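Long-range contact in transcription regulator PadR N-terminal domain-containing protein (Streptococcus mutans, PDB 3L7W), which probably binds DNA through a winged helix-turn-helix domain as a PadR-type transcriptional regulator: residues 44-58 / 69-81. Residues are numbered along the deposited sequence; the frame is centred on the assembly and turned at random.
Sequences YPILKKLEKAGYLST and KYYHLTDSGEKHL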
loop_
_atom_site.group_PDB
_atom_site.type_symbol
_atom_site.label_atom_id
_atom_site.label_comp_id
_atom_site.label_asym_id
_atom_site.label_seq_id
_atom_site.Cartn_x
_atom_site.Cartn_y
_atom_site.Cartn_z
ATOM N N TYR A 44 -7.139 10.594 -14.220
ATOM C CA TYR A 44 -7.766 10.385 -15.516
ATOM C C TYR A 44 -6.904 9.618 -16.512
ATOM O O TYR A 44 -7.408 8.759 -17.229
ATOM C CB TYR A 44 -8.326 11.693 -16.057
ATOM C CG TYR A 44 -9.609 12.027 -15.336
ATOM C CD1 TYR A 44 -10.834 11.615 -15.851
ATOM C CD2 TYR A 44 -9.601 12.686 -14.100
ATOM C CE1 TYR A 44 -12.019 11.882 -15.189
ATOM C CE2 TYR A 44 -10.791 12.966 -13.429
ATOM C CZ TYR A 44 -12.003 12.556 -13.991
ATOM O OH TYR A 44 -13.209 12.802 -13.373
ATOM N N PRO A 45 -5.601 9.897 -16.535
ATOM C CA PRO A 45 -4.723 9.053 -17.341
ATOM C C PRO A 45 -4.803 7.595 -16.902
ATOM O O PRO A 45 -4.733 6.686 -17.728
ATOM C CB PRO A 45 -3.343 9.633 -17.051
ATOM C CG PRO A 45 -3.624 11.081 -16.870
ATOM C CD PRO A 45 -4.915 11.117 -16.083
ATOM N N ILE A 46 -4.972 7.369 -15.607
ATOM C CA ILE A 46 -5.094 6.005 -15.132
ATOM C C ILE A 46 -6.378 5.376 -15.657
ATOM O O ILE A 46 -6.354 4.272 -16.215
ATOM C CB ILE A 46 -5.012 5.927 -13.615
ATOM C CG1 ILE A 46 -3.614 6.357 -13.170
ATOM C CG2 ILE A 46 -5.319 4.526 -13.162
ATOM C CD1 ILE A 46 -3.394 6.285 -11.664
ATOM N N LEU A 47 -7.490 6.090 -15.504
ATOM C CA LEU A 47 -8.742 5.675 -16.142
ATOM C C LEU A 47 -8.519 5.370 -17.616
ATOM O O LEU A 47 -8.966 4.342 -18.119
ATOM C CB LEU A 47 -9.810 6.755 -15.988
ATOM C CG LEU A 47 -10.325 6.838 -14.556
ATOM C CD1 LEU A 47 -11.031 8.158 -14.303
ATOM C CD2 LEU A 47 -11.235 5.654 -14.300
ATOM N N LYS A 48 -7.806 6.255 -18.304
ATOM C CA LYS A 48 -7.576 6.070 -19.740
ATOM C C LYS A 48 -6.777 4.794 -19.981
ATOM O O LYS A 48 -7.131 3.964 -20.820
ATOM C CB LYS A 48 -6.863 7.287 -20.345
ATOM C CG LYS A 48 -6.669 7.224 -21.858
ATOM C CD LYS A 48 -6.452 8.625 -22.435
ATOM C CE LYS A 48 -5.840 8.595 -23.835
ATOM N NZ LYS A 48 -4.354 8.400 -23.795
ATOM N N LYS A 49 -5.705 4.637 -19.220
ATOM C CA LYS A 49 -4.881 3.440 -19.283
ATOM C C LYS A 49 -5.741 2.179 -19.150
ATOM O O LYS A 49 -5.591 1.228 -19.919
ATOM C CB LYS A 49 -3.847 3.509 -18.161
ATOM C CG LYS A 49 -2.995 2.279 -17.953
ATOM C CD LYS A 49 -2.021 2.554 -16.814
ATOM C CE LYS A 49 -1.010 1.439 -16.659
ATOM N NZ LYS A 49 -1.662 0.191 -16.190
ATOM N N LEU A 50 -6.649 2.184 -18.177
ATOM C CA LEU A 50 -7.457 1.001 -17.879
ATOM C C LEU A 50 -8.398 0.764 -19.021
ATOM O O LEU A 50 -8.741 -0.369 -19.336
ATOM C CB LEU A 50 -8.263 1.186 -16.590
ATOM C CG LEU A 50 -7.392 1.123 -15.324
ATOM C CD1 LEU A 50 -8.215 1.383 -14.086
ATOM C CD2 LEU A 50 -6.705 -0.239 -15.234
ATOM N N GLU A 51 -8.848 1.848 -19.630
ATOM C CA GLU A 51 -9.716 1.698 -20.772
ATOM C C GLU A 51 -8.910 1.091 -21.914
ATOM O O GLU A 51 -9.303 0.086 -22.489
ATOM C CB GLU A 51 -10.326 3.027 -21.187
ATOM C CG GLU A 51 -11.117 2.899 -22.473
ATOM C CD GLU A 51 -11.720 4.204 -22.927
ATOM O OE1 GLU A 51 -11.387 5.263 -22.330
ATOM O OE2 GLU A 51 -12.528 4.159 -23.885
ATOM N N LYS A 52 -7.767 1.692 -22.218
ATOM C CA LYS A 52 -6.947 1.230 -23.328
ATOM C C LYS A 52 -6.650 -0.251 -23.179
ATOM O O LYS A 52 -6.678 -1.010 -24.155
ATOM C CB LYS A 52 -5.632 2.011 -23.393
ATOM C CG LYS A 52 -4.780 1.655 -24.607
ATOM C CD LYS A 52 -3.311 1.923 -24.360
ATOM C CE LYS A 52 -2.569 2.215 -25.657
ATOM N NZ LYS A 52 -2.822 3.607 -26.140
ATOM N N ALA A 53 -6.373 -0.650 -21.942
ATOM C CA ALA A 53 -5.989 -2.015 -21.628
ATOM C C ALA A 53 -7.191 -2.925 -21.703
ATOM O O ALA A 53 -7.062 -4.143 -21.593
ATOM C CB ALA A 53 -5.354 -2.082 -20.229
ATOM N N GLY A 54 -8.367 -2.329 -21.854
ATOM C CA GLY A 54 -9.579 -3.093 -22.086
ATOM C C GLY A 54 -10.369 -3.437 -20.848
ATOM O O GLY A 54 -11.415 -4.088 -20.929
ATOM N N TYR A 55 -9.898 -2.987 -19.690
ATOM C CA TYR A 55 -10.570 -3.343 -18.438
ATOM C C TYR A 55 -11.804 -2.493 -18.217
ATOM O O TYR A 55 -12.748 -2.904 -17.547
ATOM C CB TYR A 55 -9.607 -3.193 -17.263
ATOM C CG TYR A 55 -8.360 -4.023 -17.429
ATOM C CD1 TYR A 55 -8.440 -5.363 -17.799
ATOM C CD2 TYR A 55 -7.107 -3.472 -17.219
ATOM C CE1 TYR A 55 -7.294 -6.132 -17.948
ATOM C CE2 TYR A 55 -5.957 -4.233 -17.367
ATOM C CZ TYR A 55 -6.058 -5.559 -17.726
ATOM O OH TYR A 55 -4.911 -6.303 -17.862
ATOM N N LEU A 56 -11.784 -1.288 -18.773
ATOM C CA LEU A 56 -12.948 -0.421 -18.715
ATOM C C LEU A 56 -13.422 -0.071 -20.133
ATOM O O LEU A 56 -12.625 0.222 -21.018
ATOM C CB LEU A 56 -12.619 0.864 -17.959
ATOM C CG LEU A 56 -12.278 0.717 -16.472
ATOM C CD1 LEU A 56 -11.754 2.036 -15.934
ATOM C CD2 LEU A 56 -13.493 0.265 -15.684
ATOM N N SER A 57 -14.725 -0.105 -20.352
ATOM C CA SER A 57 -15.257 0.452 -21.572
ATOM C C SER A 57 -15.960 1.693 -21.091
ATOM O O SER A 57 -16.251 1.813 -19.900
ATOM C CB SER A 57 -16.229 -0.511 -22.257
ATOM O OG SER A 57 -17.365 -0.713 -21.450
ATOM N N THR A 58 -16.222 2.619 -22.004
ATOM C CA THR A 58 -16.855 3.874 -21.644
ATOM C C THR A 58 -18.016 4.200 -22.571
ATOM O O THR A 58 -18.047 3.796 -23.734
ATOM C CB THR A 58 -15.876 5.027 -21.805
ATOM O OG1 THR A 58 -15.420 5.034 -23.161
ATOM C CG2 THR A 58 -14.683 4.888 -20.845
ATOM N N LYS A 69 -19.067 11.006 -19.026
ATOM C CA LYS A 69 -18.393 9.814 -19.501
ATOM C C LYS A 69 -18.447 8.763 -18.403
ATOM O O LYS A 69 -17.865 8.934 -17.321
ATOM C CB LYS A 69 -16.956 10.139 -19.877
ATOM C CG LYS A 69 -16.119 8.974 -20.367
ATOM C CD LYS A 69 -14.694 9.485 -20.562
ATOM C CE LYS A 69 -13.814 8.517 -21.300
ATOM N NZ LYS A 69 -12.607 9.214 -21.834
ATOM N N TYR A 70 -19.177 7.689 -18.670
ATOM C CA TYR A 70 -19.255 6.583 -17.729
ATOM C C TYR A 70 -18.237 5.525 -18.062
ATOM O O TYR A 70 -17.929 5.269 -19.237
ATOM C CB TYR A 70 -20.648 5.958 -17.719
ATOM C CG TYR A 70 -21.621 6.752 -16.903
ATOM C CD1 TYR A 70 -22.180 7.905 -17.413
ATOM C CD2 TYR A 70 -21.965 6.362 -15.614
ATOM C CE1 TYR A 70 -23.069 8.651 -16.681
ATOM C CE2 TYR A 70 -22.864 7.107 -14.862
ATOM C CZ TYR A 70 -23.407 8.252 -15.405
ATOM O OH TYR A 70 -24.295 9.026 -14.695
ATOM N N TYR A 71 -17.712 4.921 -17.006
ATOM C CA TYR A 71 -16.815 3.794 -17.138
ATOM C C TYR A 71 -17.566 2.558 -16.724
ATOM O O TYR A 71 -18.406 2.589 -15.826
ATOM C CB TYR A 71 -15.593 3.983 -16.241
ATOM C CG TYR A 71 -14.757 5.150 -16.658
ATOM C CD1 TYR A 71 -14.975 6.417 -16.116
ATOM C CD2 TYR A 71 -13.746 4.998 -17.589
ATOM C CE1 TYR A 71 -14.208 7.495 -16.491
ATOM C CE2 TYR A 71 -12.973 6.080 -17.983
ATOM C CZ TYR A 71 -13.212 7.326 -17.437
ATOM O OH TYR A 71 -12.436 8.403 -17.832
ATOM N N HIS A 72 -17.249 1.461 -17.386
ATOM C CA HIS A 72 -17.929 0.220 -17.168
ATOM C C HIS A 72 -16.870 -0.861 -17.136
ATOM O O HIS A 72 -15.993 -0.904 -17.997
ATOM C CB HIS A 72 -18.889 -0.048 -18.322
ATOM C CG HIS A 72 -19.441 -1.430 -18.311
ATOM N ND1 HIS A 72 -20.448 -1.816 -17.450
ATOM C CD2 HIS A 72 -19.102 -2.534 -19.018
ATOM C CE1 HIS A 72 -20.722 -3.092 -17.647
ATOM N NE2 HIS A 72 -19.921 -3.552 -18.595
ATOM N N LEU A 73 -16.952 -1.729 -16.136
ATOM C CA LEU A 73 -16.014 -2.824 -16.001
ATOM C C LEU A 73 -16.309 -3.911 -17.034
ATOM O O LEU A 73 -17.359 -4.542 -16.998
ATOM C CB LEU A 73 -16.117 -3.407 -14.592
ATOM C CG LEU A 73 -14.984 -4.342 -14.187
ATOM C CD1 LEU A 73 -13.635 -3.631 -14.322
ATOM C CD2 LEU A 73 -15.207 -4.842 -12.751
ATOM N N THR A 74 -15.382 -4.131 -17.955
ATOM C CA THR A 74 -15.551 -5.197 -18.933
ATOM C C THR A 74 -15.327 -6.542 -18.250
ATOM O O THR A 74 -14.815 -6.600 -17.123
ATOM C CB THR A 74 -14.550 -5.070 -20.078
ATOM O OG1 THR A 74 -13.218 -5.293 -19.581
ATOM C CG2 THR A 74 -14.637 -3.685 -20.715
ATOM N N ASP A 75 -15.716 -7.618 -18.927
ATOM C CA ASP A 75 -15.415 -8.962 -18.455
ATOM C C ASP A 75 -13.909 -9.069 -18.252
ATOM O O ASP A 75 -13.433 -9.657 -17.284
ATOM C CB ASP A 75 -15.880 -10.007 -19.479
ATOM C CG ASP A 75 -17.387 -10.002 -19.683
ATOM O OD1 ASP A 75 -18.137 -9.678 -18.736
ATOM O OD2 ASP A 75 -17.825 -10.334 -20.802
ATOM N N SER A 76 -13.158 -8.498 -19.182
ATOM C CA SER A 76 -11.712 -8.468 -19.074
ATOM C C SER A 76 -11.326 -7.765 -17.775
ATOM O O SER A 76 -10.350 -8.129 -17.102
ATOM C CB SER A 76 -11.134 -7.677 -20.234
ATOM O OG SER A 76 -9.742 -7.877 -20.321
ATOM N N GLY A 77 -12.095 -6.729 -17.458
ATOM C CA GLY A 77 -11.843 -5.916 -16.295
ATOM C C GLY A 77 -12.172 -6.747 -15.082
ATOM O O GLY A 77 -11.414 -6.750 -14.117
ATOM N N GLU A 78 -13.297 -7.459 -15.145
ATOM C CA GLU A 78 -13.742 -8.280 -14.032
ATOM C C GLU A 78 -12.691 -9.317 -13.697
ATOM O O GLU A 78 -12.297 -9.450 -12.543
ATOM C CB GLU A 78 -15.091 -8.941 -14.312
ATOM C CG GLU A 78 -16.292 -8.078 -13.943
ATOM C CD GLU A 78 -17.625 -8.690 -14.371
ATOM O OE1 GLU A 78 -17.674 -9.915 -14.628
ATOM O OE2 GLU A 78 -18.625 -7.942 -14.450
ATOM N N LYS A 79 -12.216 -10.035 -14.707
ATOM C CA LYS A 79 -11.164 -11.015 -14.487
ATOM C C LYS A 79 -9.948 -10.353 -13.836
ATOM O O LYS A 79 -9.358 -10.883 -12.888
ATOM C CB LYS A 79 -10.762 -11.674 -15.800
ATOM C CG LYS A 79 -9.766 -12.802 -15.635
ATOM C CD LYS A 79 -9.776 -13.722 -16.843
ATOM C CE LYS A 79 -8.957 -14.973 -16.574
ATOM N NZ LYS A 79 -9.014 -15.911 -17.727
ATOM N N HIS A 80 -9.584 -9.183 -14.346
ATOM C CA HIS A 80 -8.421 -8.471 -13.861
ATOM C C HIS A 80 -8.612 -8.002 -12.421
ATOM O O HIS A 80 -7.675 -8.044 -11.613
ATOM C CB HIS A 80 -8.132 -7.276 -14.749
ATOM C CG HIS A 80 -6.812 -6.638 -14.470
ATOM N ND1 HIS A 80 -5.653 -7.368 -14.340
ATOM C CD2 HIS A 80 -6.463 -5.341 -14.313
ATOM C CE1 HIS A 80 -4.645 -6.547 -14.107
ATOM N NE2 HIS A 80 -5.110 -5.311 -14.085
ATOM N N LEU A 81 -9.824 -7.551 -12.111
ATOM C CA LEU A 81 -10.137 -7.076 -10.775
ATOM C C LEU A 81 -9.938 -8.190 -9.740
ATOM O O LEU A 81 -9.492 -7.931 -8.619
ATOM C CB LEU A 81 -11.561 -6.530 -10.712
ATOM C CG LEU A 81 -12.082 -6.199 -9.311
ATOM C CD1 LEU A 81 -11.201 -5.134 -8.657
ATOM C CD2 LEU A 81 -13.534 -5.742 -9.369
HETATM O O HOH W 1 -10.876 7.587 -20.138
HETATM O O HOH W 2 -8.429 -6.271 -21.532
#
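Tyr55 lays its ring against the imidazole of His80 in an offset stack, with centroids 3.9 Å apart and planes only 12° from parallel. Followed outward from the backbone, its CB rests on Gly77 CA at 3.7 Å. CD1 then passes Ser76 O and His80 CB, CE2 comes to 3.3 Å from His80 CD2, and OH ends beside His80 ND1 and CE1. With CG anti to the carbonyl carbon (chi1 -57°), the ring swings back to the first turns of helix 75-100 although its CB bond leads away from it; the opposite face lies over Ala53 O. The bend before it is a Schellman motif at Gly54, after helix 40-52, and the Gly54 carbonyl is tied to the start of helix 75-100. Thr74 OG1 donates to Gly54 O at 2.6 Å, in the carbonyl plane and on a lone pair, and also accepts from Gly77 N as the N-cap. Thr74 N reaches Tyr55 O from above the carbonyl plane. One hydroxyl therefore links the exit of one helix to the entry of another.

Beyond this corner strands 56-63 and 66-73 pair antiparallel: Ser57 and His72 exchange both backbone bonds, while the His72 ring turns to Asp22. On the other face of the ribbon Leu47 CD2 sits over the centre of the Tyr71 ring, 4° off its normal, and Thr58 CG2 packs 3.4 Å from Tyr71 CD2. Tyr71 OH shares a water with Glu51 OE1 and Lys69 NZ, which bridges charges too far apart for a salt bridge.

The arrangement is that of a winged helix-turn-helix: hairpin 56-63/66-73 forms the wing, Leu47 and Tyr71 both reach Ile28 of helix 25-32, strand 23-24 flanks strand 66-73, and the long helix 75-100 leaves from the wing's base.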